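Pyrsv_gp04 (Pyrobaculum spherical virus, PDB 2VXZ) is of unestablished function but probably binds DNA as a viral transcriptional regulator, with a winged helix-turn-helix at its N-terminal end. Local coordinates at residues 15-20 against 46-51; 64-67 against 71-74; 130-135 against 147-152. All coordinates share one frame; numbering follows the deposited sequence. Where two conformers were deposited one is given.

Contact 1: 15-20 against 46-51; sequences DILALL and YVLEKE
No ring or amide plane takes part where Ile-16 and Leu-17 meet Leu-48; the one aromatic ring in these segments, that of Tyr-46, has Lys-50 CG over one face, 3.7 Å above its plane and displaced toward the rim, and belongs to the outer surface of its helix. The contact itself is wholly aliphatic. Leu-48 points toward the other helix and its fork does all the touching on its side. CD1 of Leu-48 enters the angle between the two partners, 3.7 Å from CG2 of Ile-16 and 3.9 Å from CD2 of Leu-17. Its other methyl, CD2, lies 3.9 Å from CD1 of Leu-17. The two leucines therefore slide past one another in opposite senses, fork against fork, whereas Ile-16 presents CG2, which stands anti to its backbone N because chi1 of -68° places CG1 beside that nitrogen. With CA atoms of Leu-17 and Leu-48 8.6 Å apart, the side chains alone bridge the helices, and they bury a modest 136 Å². In the fold this is the first helix of a winged helix-turn-helix, 7-20, set against helix 38-50, which by its place in the motif would be the recognition helix. Helix 27-34 closes the cluster through Ile-30 and Leu-34, both resting on Ile-16. Leu-17 leans further on Arg-53 and Leu-67, and Leu-48 on Val-54.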
ATOM      1  N   ASP A  15      18.887   4.599   5.991  1.00 24.40           N
ATOM      2  CA  ASP A  15      18.388   3.569   5.096  1.00 24.08           C
ATOM      3  C   ASP A  15      16.879   3.628   4.875  1.00 23.54           C
ATOM      4  O   ASP A  15      16.428   3.444   3.751  1.00 22.87           O
ATOM      5  CB  ASP A  15      18.782   2.179   5.586  1.00 24.97           C
ATOM      6  CG  ASP A  15      20.289   1.923   5.484  1.00 26.20           C
ATOM      7  OD1 ASP A  15      21.034   2.726   4.884  1.00 31.28           O
ATOM      8  OD2 ASP A  15      20.720   0.912   6.037  1.00 29.19           O
ATOM      9  N   ILE A  16      16.110   3.917   5.922  1.00 21.90           N
ATOM     10  CA  ILE A  16      14.651   3.990   5.786  1.00 21.96           C
ATOM     11  C   ILE A  16      14.297   5.175   4.883  1.00 21.69           C
ATOM     12  O   ILE A  16      13.489   5.050   3.966  1.00 21.40           O
ATOM     13  CB  ILE A  16      13.953   4.119   7.158  1.00 21.29           C
ATOM     14  CG1 ILE A  16      14.104   2.823   7.961  1.00 22.19           C
ATOM     15  CG2 ILE A  16      12.453   4.425   6.986  1.00 21.74           C
ATOM     16  CD1 ILE A  16      13.675   2.958   9.435  1.00 21.75           C
ATOM     17  N   LEU A  17      14.917   6.322   5.132  1.00 21.95           N
ATOM     18  CA  LEU A  17      14.663   7.511   4.307  1.00 22.50           C
ATOM     19  C   LEU A  17      15.029   7.271   2.836  1.00 22.91           C
ATOM     20  O   LEU A  17      14.308   7.693   1.926  1.00 22.80           O
ATOM     21  CB  LEU A  17      15.405   8.720   4.871  1.00 22.23           C
ATOM     22  CG  LEU A  17      14.866   9.234   6.217  1.00 22.85           C
ATOM     23  CD1 LEU A  17      15.728  10.395   6.731  1.00 22.54           C
ATOM     24  CD2 LEU A  17      13.396   9.656   6.134  1.00 22.02           C
ATOM     25  N   ALA A  18      16.131   6.561   2.611  1.00 23.84           N
ATOM     26  CA  ALA A  18      16.542   6.211   1.243  1.00 24.08           C
ATOM     27  C   ALA A  18      15.519   5.307   0.562  1.00 24.76           C
ATOM     28  O   ALA A  18      15.163   5.518  -0.600  1.00 24.91           O
ATOM     29  CB  ALA A  18      17.877   5.543   1.263  1.00 24.59           C
ATOM     30  N   LEU A  19      15.059   4.292   1.287  1.00 24.96           N
ATOM     31  CA  LEU A  19      14.055   3.360   0.779  1.00 25.39           C
ATOM     32  C   LEU A  19      12.774   4.105   0.385  1.00 25.71           C
ATOM     33  O   LEU A  19      12.162   3.798  -0.629  1.00 26.04           O
ATOM     34  CB  LEU A  19      13.764   2.288   1.835  1.00 25.44           C
ATOM     35  CG  LEU A  19      13.052   0.988   1.492  1.00 26.46           C
ATOM     36  CD1 LEU A  19      13.739   0.273   0.342  1.00 28.45           C
ATOM     37  CD2 LEU A  19      12.963   0.071   2.731  1.00 26.62           C
ATOM     38  N   LEU A  20      12.380   5.089   1.191  1.00 25.34           N
ATOM     39  CA  LEU A  20      11.188   5.894   0.906  1.00 25.48           C
ATOM     40  C   LEU A  20      11.327   6.941  -0.203  1.00 25.95           C
ATOM     41  O   LEU A  20      10.317   7.487  -0.651  1.00 24.84           O
ATOM     42  CB  LEU A  20      10.708   6.598   2.177  1.00 25.30           C
ATOM     43  CG  LEU A  20      10.259   5.667   3.298  1.00 24.23           C
ATOM     44  CD1 LEU A  20       9.983   6.477   4.544  1.00 24.95           C
ATOM     45  CD2 LEU A  20       9.038   4.835   2.878  1.00 24.08           C
ATOM     46  N   TYR A  46       8.975   5.894  14.282  1.00 19.53           N
ATOM     47  CA  TYR A  46       8.589   6.851  15.303  1.00 19.39           C
ATOM     48  C   TYR A  46       9.597   8.006  15.454  1.00 19.28           C
ATOM     49  O   TYR A  46       9.211   9.186  15.535  1.00 18.56           O
ATOM     50  CB  TYR A  46       8.419   6.123  16.636  1.00 19.86           C
ATOM     51  CG  TYR A  46       8.132   7.034  17.802  1.00 19.36           C
ATOM     52  CD1 TYR A  46       6.891   7.641  17.943  1.00 20.63           C
ATOM     53  CD2 TYR A  46       9.093   7.286  18.765  1.00 18.98           C
ATOM     54  CE1 TYR A  46       6.625   8.482  19.017  1.00 20.74           C
ATOM     55  CE2 TYR A  46       8.833   8.122  19.841  1.00 19.26           C
ATOM     56  CZ  TYR A  46       7.599   8.715  19.955  1.00 19.84           C
ATOM     57  OH  TYR A  46       7.349   9.539  21.033  0.70 19.05           O
ATOM     58  N   VAL A  47      10.878   7.669  15.511  1.00 18.90           N
ATOM     59  CA  VAL A  47      11.912   8.683  15.615  1.00 19.38           C
ATOM     60  C   VAL A  47      11.859   9.642  14.415  1.00 19.42           C
ATOM     61  O   VAL A  47      11.954  10.857  14.591  1.00 20.21           O
ATOM     62  CB  VAL A  47      13.308   8.045  15.750  1.00 18.87           C
ATOM     63  CG1 VAL A  47      14.405   9.086  15.573  1.00 20.20           C
ATOM     64  CG2 VAL A  47      13.438   7.355  17.112  1.00 18.39           C
ATOM     65  N   LEU A  48      11.720   9.091  13.212  1.00 19.81           N
ATOM     66  CA  LEU A  48      11.595   9.910  11.986  1.00 20.54           C
ATOM     67  C   LEU A  48      10.358  10.819  12.007  1.00 21.04           C
ATOM     68  O   LEU A  48      10.428  11.987  11.587  1.00 20.99           O
ATOM     69  CB  LEU A  48      11.575   9.030  10.734  1.00 20.70           C
ATOM     70  CG  LEU A  48      12.899   8.341  10.384  1.00 20.29           C
ATOM     71  CD1 LEU A  48      12.695   7.343   9.236  1.00 20.63           C
ATOM     72  CD2 LEU A  48      14.007   9.352  10.032  1.00 20.43           C
ATOM     73  N   GLU A  49       9.252  10.288  12.515  1.00 21.63           N
ATOM     74  CA  GLU A  49       7.997  11.032  12.623  1.00 22.15           C
ATOM     75  C   GLU A  49       8.162  12.204  13.588  1.00 21.64           C
ATOM     76  O   GLU A  49       7.723  13.317  13.305  1.00 20.24           O
ATOM     77  CB  GLU A  49       6.892  10.081  13.084  1.00 22.35           C
ATOM     78  CG  GLU A  49       5.464  10.533  12.862  1.00 24.05           C
ATOM     79  CD  GLU A  49       4.469   9.391  13.114  1.00 25.87           C
ATOM     80  OE1 GLU A  49       4.778   8.494  13.934  1.00 33.74           O
ATOM     81  OE2 GLU A  49       3.395   9.385  12.488  1.00 33.63           O
ATOM     82  N   LYS A  50       8.805  11.957  14.725  1.00 21.35           N
ATOM     83  CA  LYS A  50       9.041  13.007  15.714  1.00 22.40           C
ATOM     84  C   LYS A  50       9.961  14.091  15.163  1.00 22.35           C
ATOM     85  O   LYS A  50       9.801  15.259  15.487  1.00 22.61           O
ATOM     86  CB  LYS A  50       9.641  12.417  16.992  1.00 22.93           C
ATOM     87  CG  LYS A  50       8.654  11.575  17.795  1.00 25.44           C
ATOM     88  CD  LYS A  50       7.680  12.419  18.627  0.70 27.74           C
ATOM     89  CE  LYS A  50       8.399  13.238  19.685  0.50 29.07           C
ATOM     90  NZ  LYS A  50       7.629  13.346  20.959  1.00 31.36           N
ATOM     91  N   GLU A  51      10.911  13.684  14.324  1.00 22.25           N
ATOM     92  CA  GLU A  51      11.814  14.602  13.636  1.00 22.85           C
ATOM     93  C   GLU A  51      11.180  15.306  12.426  1.00 22.64           C
ATOM     94  O   GLU A  51      11.829  16.137  11.787  1.00 22.05           O
ATOM     95  CB  GLU A  51      13.061  13.846  13.181  1.00 23.05           C
ATOM     96  CG  GLU A  51      13.987  13.430  14.319  1.00 24.97           C
ATOM     97  CD  GLU A  51      15.201  12.658  13.829  0.70 24.99           C
ATOM     98  OE1 GLU A  51      15.286  12.393  12.607  1.00 29.45           O
ATOM     99  OE2 GLU A  51      16.061  12.310  14.668  1.00 28.87           O
TER

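Contact 2: 64-67 against 71-74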
ATOM      1  N   LEU A  64       0.789   3.387   6.025  1.00 29.59           N
ATOM      2  CA  LEU A  64       1.766   3.743   5.004  1.00 27.47           C
ATOM      3  C   LEU A  64       2.720   4.771   5.574  1.00 26.54           C
ATOM      4  O   LEU A  64       2.277   5.754   6.187  1.00 26.82           O
ATOM      5  CB  LEU A  64       1.091   4.291   3.744  1.00 28.05           C
ATOM      6  CG  LEU A  64       0.459   3.237   2.836  1.00 27.54           C
ATOM      7  CD1 LEU A  64      -0.535   3.874   1.890  1.00 27.74           C
ATOM      8  CD2 LEU A  64       1.505   2.474   2.062  1.00 27.33           C
ATOM      9  N   VAL A  65       4.017   4.540   5.376  1.00 24.45           N
ATOM     10  CA  VAL A  65       5.064   5.484   5.789  1.00 24.30           C
ATOM     11  C   VAL A  65       5.464   6.304   4.574  1.00 23.53           C
ATOM     12  O   VAL A  65       5.848   5.741   3.551  1.00 22.35           O
ATOM     13  CB  VAL A  65       6.279   4.750   6.367  1.00 23.50           C
ATOM     14  CG1 VAL A  65       7.345   5.745   6.865  1.00 23.48           C
ATOM     15  CG2 VAL A  65       5.833   3.831   7.471  1.00 23.88           C
ATOM     16  N   CYS A  66       5.355   7.629   4.700  1.00 23.75           N
ATOM     17  CA  CYS A  66       5.538   8.548   3.579  0.50 23.62           C
ATOM     18  C   CYS A  66       6.469   9.701   3.977  1.00 24.02           C
ATOM     19  O   CYS A  66       6.447  10.139   5.127  1.00 24.30           O
ATOM     20  CB  CYS A  66       4.173   9.116   3.151  0.50 23.63           C
ATOM     21  SG  CYS A  66       2.743   7.979   3.284  0.50 20.31           S
ATOM     22  N   LEU A  67       7.250  10.212   3.026  1.00 23.97           N
ATOM     23  CA  LEU A  67       8.094  11.390   3.280  1.00 24.32           C
ATOM     24  C   LEU A  67       7.264  12.669   3.407  1.00 24.21           C
ATOM     25  O   LEU A  67       7.702  13.647   4.006  1.00 24.71           O
ATOM     26  CB  LEU A  67       9.119  11.590   2.159  1.00 24.03           C
ATOM     27  CG  LEU A  67      10.147  10.480   1.935  1.00 25.25           C
ATOM     28  CD1 LEU A  67      11.029  10.850   0.745  1.00 24.95           C
ATOM     29  CD2 LEU A  67      10.977  10.231   3.202  1.00 24.33           C
ATOM     30  N   GLN A  71       3.702  13.021  -1.215  1.00 24.58           N
ATOM     31  CA  GLN A  71       4.176  11.723  -1.688  1.00 24.93           C
ATOM     32  C   GLN A  71       3.054  10.692  -1.563  1.00 24.83           C
ATOM     33  O   GLN A  71       2.911   9.805  -2.422  1.00 25.09           O
ATOM     34  CB  GLN A  71       5.410  11.247  -0.917  1.00 24.84           C
ATOM     35  CG  GLN A  71       6.086  10.060  -1.587  1.00 24.98           C
ATOM     36  CD  GLN A  71       7.173   9.429  -0.740  1.00 25.22           C
ATOM     37  OE1 GLN A  71       6.980   9.161   0.448  1.00 24.21           O
ATOM     38  NE2 GLN A  71       8.323   9.181  -1.355  1.00 24.16           N
ATOM     39  N   TYR A  72       2.271  10.808  -0.487  1.00 25.17           N
ATOM     40  CA  TYR A  72       1.108   9.945  -0.290  1.00 25.24           C
ATOM     41  C   TYR A  72       0.116  10.126  -1.420  1.00 25.23           C
ATOM     42  O   TYR A  72      -0.337   9.149  -1.986  1.00 24.69           O
ATOM     43  CB  TYR A  72       0.421  10.189   1.061  1.00 25.99           C
ATOM     44  CG  TYR A  72      -0.894   9.451   1.200  1.00 26.00           C
ATOM     45  CD1 TYR A  72      -0.916   8.079   1.418  1.00 27.08           C
ATOM     46  CD2 TYR A  72      -2.117  10.118   1.085  1.00 26.01           C
ATOM     47  CE1 TYR A  72      -2.112   7.385   1.539  1.00 27.43           C
ATOM     48  CE2 TYR A  72      -3.327   9.427   1.206  1.00 27.88           C
ATOM     49  CZ  TYR A  72      -3.307   8.054   1.433  1.00 27.76           C
ATOM     50  OH  TYR A  72      -4.480   7.329   1.542  1.00 28.78           O
ATOM     51  N   ARG A  73      -0.216  11.370  -1.747  1.00 25.71           N
ATOM     52  CA  ARG A  73      -1.177  11.633  -2.814  1.00 26.24           C
ATOM     53  C   ARG A  73      -0.708  11.090  -4.162  1.00 25.96           C
ATOM     54  O   ARG A  73      -1.514  10.573  -4.929  1.00 25.55           O
ATOM     55  CB  ARG A  73      -1.505  13.121  -2.907  1.00 26.44           C
ATOM     56  CG  ARG A  73      -2.281  13.614  -1.704  1.00 27.38           C
ATOM     57  CD  ARG A  73      -2.576  15.095  -1.781  1.00 28.91           C
ATOM     58  NE  ARG A  73      -2.896  15.620  -0.449  1.00 32.03           N
ATOM     59  CZ  ARG A  73      -2.066  16.296   0.343  1.00 31.68           C
ATOM     60  NH1 ARG A  73      -0.833  16.621  -0.036  1.00 32.60           N
ATOM     61  NH2 ARG A  73      -2.503  16.688   1.533  0.70 32.84           N
ATOM     62  N   GLN A  74       0.591  11.184  -4.434  1.00 25.63           N
ATOM     63  CA  GLN A  74       1.168  10.583  -5.639  1.00 26.29           C
ATOM     64  C   GLN A  74       0.995   9.066  -5.642  1.00 25.86           C
ATOM     65  O   GLN A  74       0.668   8.490  -6.677  1.00 25.93           O
ATOM     66  CB  GLN A  74       2.652  10.940  -5.766  1.00 26.56           C
ATOM     67  CG  GLN A  74       2.864  12.378  -6.131  1.00 28.51           C
ATOM     68  CD  GLN A  74       4.318  12.816  -6.077  1.00 28.39           C
ATOM     69  OE1 GLN A  74       5.156  12.196  -5.410  1.00 33.22           O
ATOM     70  NE2 GLN A  74       4.622  13.911  -6.775  0.70 30.63           N
TER
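Gln-71 and Tyr-72, at the start of helix 69-89, reach back to Cys-66, Leu-67 and Leu-64 on and just after strand 62-66, the second strand of the wing in this winged helix-turn-helix. The chain leaves the wing, turns, and packs the long helix against the strand it has just left, bringing the CA atoms of Cys-66 and Tyr-72 to 6.0 Å.

The tight part lies round the Gln-71 amide. Its OE1 accepts the backbone N-H of Leu-67 at 2.8 Å in a nearly straight bond (169° at the hydrogen), although the donor sits above the carbonyl plane, 38° out of it. An extended side chain, with CG anti to the backbone N (chi1 -168°), carries the amide across to the strand end. Leu-67 crosses it obliquely, its CD1 3.8 Å from Gln-71 NE2. That NE2 also donates to Leu-20 O, so both ends of the amide are engaged and its rotation is fixed, tying helix 7-20, the strand end and the long helix together.

Toward Tyr-72 the two segments meet by van der Waals contact alone, though Cys-66 and Leu-64 are buried. In one of the two conformers of Cys-66, SG touches Tyr-72 CB and lies obliquely to the ring, a sulfur-aromatic contact that is doubtful in detail. A disulfide between Cys-66 and Cys-24 has been seen in this protein, and the ring is backed by Val-57 and Phe-59 of strand 55-59. Further round the helix Arg-73 and Gln-74 face solvent, Arg-73 NH1 forming a salt bridge with Asp-70. Farther back along the strand, the side chains of Leu-64 and Tyr-72 cross at about a right angle, and CD1 of Leu-64 comes to the ring edge, in its plane, 3.9 Å from CE1 of Tyr-72.

Contact 3: 130-135 against 147-152; sequences FLNHLL and DETVYL
The extended chain at 149-151 runs beside helix 125-139 in roughly the same direction, Thr-149 level with Asn-132 (CA atoms 7.7 Å apart) and Tyr-151 level with Leu-135 one turn on. It leads into strand 151-152, which pairs antiparallel with strand 94-95 to form the small sheet of the C-terminal part, a region assigned to a family of viral transcriptional regulators. Thr-149 and Tyr-151 turn toward the helix and Val-150 turns away.

One oxygen gathers the polar bonds. Asn-132 OD1 accepts from Tyr-151 OH at 2.7 Å and from Thr-149 OG1 at 2.8 Å. The two hydroxyls arrive from opposite faces of the amide plane, each well out of the plane and neither on a lone pair, so the carbonyl is clasped from both sides. With CG anti to the backbone N (chi1 -173°), the amide of Asn-132 swings out from the helix to meet them, and it lies at 55° to the tyrosine ring. Pro-97, at the start of helix 97-106, packs on both Asn-132 and Thr-149.

The same ring serves a second, apolar purpose. While OD1 of Asn-132 stands at its edge, near the plane, Leu-135 takes one face in a CH-pi contact: CB sits 3.9 Å from the centroid of the Tyr-151 ring, only 17° off the normal. Leu-135 also rests on Val-83 of helix 69-89 and on Ile-95, which joins Tyr-151 through the backbone. From the fork of Leu-135, CD1 reaches Tyr-151 CD2 at 3.9 Å.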
ATOM      1  N   PHE A 130      -6.211  -4.383   2.654  1.00 23.20           N
ATOM      2  CA  PHE A 130      -5.551  -3.255   1.999  1.00 22.65           C
ATOM      3  C   PHE A 130      -6.231  -2.958   0.657  1.00 21.87           C
ATOM      4  O   PHE A 130      -6.586  -1.822   0.362  1.00 21.37           O
ATOM      5  CB  PHE A 130      -4.069  -3.577   1.783  1.00 23.45           C
ATOM      6  CG  PHE A 130      -3.307  -2.527   1.024  1.00 23.14           C
ATOM      7  CD1 PHE A 130      -2.714  -1.465   1.694  1.00 24.53           C
ATOM      8  CD2 PHE A 130      -3.156  -2.608  -0.350  1.00 24.31           C
ATOM      9  CE1 PHE A 130      -1.991  -0.500   1.002  1.00 23.96           C
ATOM     10  CE2 PHE A 130      -2.437  -1.663  -1.038  1.00 24.12           C
ATOM     11  CZ  PHE A 130      -1.852  -0.599  -0.365  1.00 24.00           C
ATOM     12  N   LEU A 131      -6.386  -3.984  -0.167  1.00 21.46           N
ATOM     13  CA  LEU A 131      -7.022  -3.814  -1.487  1.00 21.78           C
ATOM     14  C   LEU A 131      -8.520  -3.435  -1.374  1.00 21.76           C
ATOM     15  O   LEU A 131      -9.052  -2.698  -2.216  1.00 21.20           O
ATOM     16  CB  LEU A 131      -6.846  -5.086  -2.313  1.00 21.66           C
ATOM     17  CG  LEU A 131      -5.403  -5.378  -2.744  1.00 21.69           C
ATOM     18  CD1 LEU A 131      -5.340  -6.718  -3.430  1.00 23.21           C
ATOM     19  CD2 LEU A 131      -4.849  -4.294  -3.651  1.00 21.66           C
ATOM     20  N   ASN A 132      -9.189  -3.936  -0.337  1.00 21.84           N
ATOM     21  CA  ASN A 132     -10.570  -3.548  -0.058  1.00 21.88           C
ATOM     22  C   ASN A 132     -10.653  -2.053   0.228  1.00 21.78           C
ATOM     23  O   ASN A 132     -11.542  -1.369  -0.254  1.00 21.95           O
ATOM     24  CB  ASN A 132     -11.121  -4.314   1.143  1.00 22.04           C
ATOM     25  CG  ASN A 132     -12.593  -4.076   1.354  1.00 22.56           C
ATOM     26  OD1 ASN A 132     -13.394  -4.342   0.471  1.00 21.97           O
ATOM     27  ND2 ASN A 132     -12.967  -3.580   2.550  1.00 25.31           N
ATOM     28  N   HIS A 133      -9.707  -1.550   1.019  1.00 21.78           N
ATOM     29  CA  HIS A 133      -9.679  -0.131   1.345  1.00 21.86           C
ATOM     30  C   HIS A 133      -9.494   0.715   0.083  1.00 21.64           C
ATOM     31  O   HIS A 133     -10.158   1.744  -0.095  1.00 22.51           O
ATOM     32  CB  HIS A 133      -8.566   0.152   2.350  1.00 22.18           C
ATOM     33  CG  HIS A 133      -8.585   1.553   2.864  1.00 22.91           C
ATOM     34  ND1 HIS A 133      -9.451   1.971   3.853  1.00 26.05           N
ATOM     35  CD2 HIS A 133      -7.867   2.638   2.504  1.00 23.93           C
ATOM     36  CE1 HIS A 133      -9.247   3.252   4.088  1.00 25.25           C
ATOM     37  NE2 HIS A 133      -8.298   3.684   3.278  1.00 24.45           N
ATOM     38  N   LEU A 134      -8.607   0.259  -0.797  1.00 21.19           N
ATOM     39  CA  LEU A 134      -8.340   0.927  -2.070  1.00 21.33           C
ATOM     40  C   LEU A 134      -9.596   0.928  -2.936  1.00 21.25           C
ATOM     41  O   LEU A 134      -9.959   1.953  -3.541  1.00 21.10           O
ATOM     42  CB  LEU A 134      -7.180   0.224  -2.796  1.00 21.43           C
ATOM     43  CG  LEU A 134      -6.691   0.800  -4.136  1.00 21.66           C
ATOM     44  CD1 LEU A 134      -6.337   2.291  -4.037  1.00 21.11           C
ATOM     45  CD2 LEU A 134      -5.501  -0.001  -4.684  1.00 21.02           C
ATOM     46  N   LEU A 135     -10.259  -0.219  -3.021  1.00 21.32           N
ATOM     47  CA  LEU A 135     -11.464  -0.308  -3.850  1.00 21.47           C
ATOM     48  C   LEU A 135     -12.553   0.620  -3.320  1.00 22.08           C
ATOM     49  O   LEU A 135     -13.269   1.271  -4.086  1.00 21.45           O
ATOM     50  CB  LEU A 135     -11.981  -1.746  -3.949  1.00 21.40           C
ATOM     51  CG  LEU A 135     -11.181  -2.707  -4.811  1.00 21.10           C
ATOM     52  CD1 LEU A 135     -11.681  -4.130  -4.661  1.00 21.23           C
ATOM     53  CD2 LEU A 135     -11.207  -2.309  -6.282  1.00 20.56           C
ATOM     54  N   ASP A 147     -19.083 -11.660   3.346  1.00 35.46           N
ATOM     55  CA  ASP A 147     -18.108 -12.586   2.804  0.70 34.87           C
ATOM     56  C   ASP A 147     -17.152 -11.771   1.919  1.00 34.51           C
ATOM     57  O   ASP A 147     -16.367 -10.953   2.428  0.70 34.92           O
ATOM     58  CB  ASP A 147     -18.784 -13.755   2.052  1.00 35.67           C
ATOM     59  CG  ASP A 147     -19.708 -14.589   2.939  0.70 37.22           C
ATOM     60  OD1 ASP A 147     -19.700 -14.441   4.183  0.70 38.99           O
ATOM     61  OD2 ASP A 147     -20.449 -15.417   2.368  1.00 41.37           O
ATOM     62  N   GLU A 148     -17.233 -11.974   0.611  1.00 33.19           N
ATOM     63  CA  GLU A 148     -16.435 -11.239  -0.348  1.00 31.88           C
ATOM     64  C   GLU A 148     -17.183  -9.952  -0.719  1.00 29.90           C
ATOM     65  O   GLU A 148     -18.367  -9.988  -1.061  1.00 29.96           O
ATOM     66  CB  GLU A 148     -16.213 -12.123  -1.573  1.00 32.50           C
ATOM     67  CG  GLU A 148     -15.262 -11.584  -2.615  1.00 32.95           C
ATOM     68  CD  GLU A 148     -15.120 -12.544  -3.781  1.00 33.59           C
ATOM     69  OE1 GLU A 148     -15.700 -13.648  -3.717  1.00 38.20           O
ATOM     70  OE2 GLU A 148     -14.439 -12.221  -4.761  1.00 33.39           O
ATOM     71  N   THR A 149     -16.499  -8.822  -0.597  1.00 28.02           N
ATOM     72  CA  THR A 149     -17.074  -7.537  -0.964  1.00 26.83           C
ATOM     73  C   THR A 149     -17.057  -7.414  -2.475  1.00 24.37           C
ATOM     74  O   THR A 149     -16.085  -7.782  -3.103  1.00 24.19           O
ATOM     75  CB  THR A 149     -16.297  -6.329  -0.376  1.00 26.13           C
ATOM     76  OG1 THR A 149     -14.883  -6.561  -0.463  0.70 26.61           O
ATOM     77  CG2 THR A 149     -16.686  -6.085   1.065  1.00 28.34           C
ATOM     78  N   VAL A 150     -18.139  -6.914  -3.043  1.00 22.01           N
ATOM     79  CA  VAL A 150     -18.216  -6.680  -4.472  1.00 21.27           C
ATOM     80  C   VAL A 150     -18.614  -5.223  -4.744  1.00 21.04           C
ATOM     81  O   VAL A 150     -19.612  -4.733  -4.225  1.00 20.87           O
ATOM     82  CB  VAL A 150     -19.203  -7.653  -5.163  1.00 21.28           C
ATOM     83  CG1 VAL A 150     -19.192  -7.421  -6.659  1.00 20.92           C
ATOM     84  CG2 VAL A 150     -18.809  -9.106  -4.847  1.00 20.71           C
ATOM     85  N   TYR A 151     -17.797  -4.558  -5.558  1.00 20.96           N
ATOM     86  CA  TYR A 151     -17.936  -3.138  -5.907  1.00 20.49           C
ATOM     87  C   TYR A 151     -18.390  -3.033  -7.350  1.00 20.52           C
ATOM     88  O   TYR A 151     -17.894  -3.759  -8.196  1.00 20.63           O
ATOM     89  CB  TYR A 151     -16.572  -2.428  -5.754  1.00 19.85           C
ATOM     90  CG  TYR A 151     -16.114  -2.382  -4.318  1.00 19.45           C
ATOM     91  CD1 TYR A 151     -16.450  -1.309  -3.505  1.00 20.11           C
ATOM     92  CD2 TYR A 151     -15.420  -3.446  -3.741  1.00 20.81           C
ATOM     93  CE1 TYR A 151     -16.077  -1.282  -2.153  1.00 19.71           C
ATOM     94  CE2 TYR A 151     -15.048  -3.425  -2.391  1.00 19.23           C
ATOM     95  CZ  TYR A 151     -15.374  -2.332  -1.610  1.00 18.39           C
ATOM     96  OH  TYR A 151     -15.027  -2.310  -0.269  1.00 18.82           O
ATOM     97  N   LEU A 152     -19.312  -2.114  -7.620  1.00 20.69           N
ATOM     98  CA  LEU A 152     -19.775  -1.849  -8.976  1.00 20.33           C
ATOM     99  C   LEU A 152     -18.859  -0.803  -9.577  1.00 21.10           C
ATOM    100  O   LEU A 152     -18.723   0.293  -9.024  1.00 20.11           O
ATOM    101  CB  LEU A 152     -21.218  -1.337  -8.965  1.00 20.70           C
ATOM    102  CG  LEU A 152     -22.258  -2.277  -8.372  1.00 20.33           C
ATOM    103  CD1 LEU A 152     -23.621  -1.584  -8.286  1.00 20.16           C
ATOM    104  CD2 LEU A 152     -22.344  -3.564  -9.200  1.00 20.83           C
TER

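Overall arrangement
Contacts 1 and 2 both belong to the winged helix-turn-helix and touch, through Leu-20 and Leu-17 against Gln-71, Val-65 and Leu-67; their centres are 12 Å apart. Contact 3 sits on the opposite side of the chain's centre, about 30 Å from contact 1 between centres, in the C-terminal part. Helix 69-89 links the two regions, opening in contact 2 and backing contact 3 further along. Contact 1 is a buried, purely aliphatic helix pair. The other two are only partly buried and mix apolar packing with an amide oxygen: in contact 2 it accepts a single backbone N-H, in contact 3 two side-chain hydroxyls.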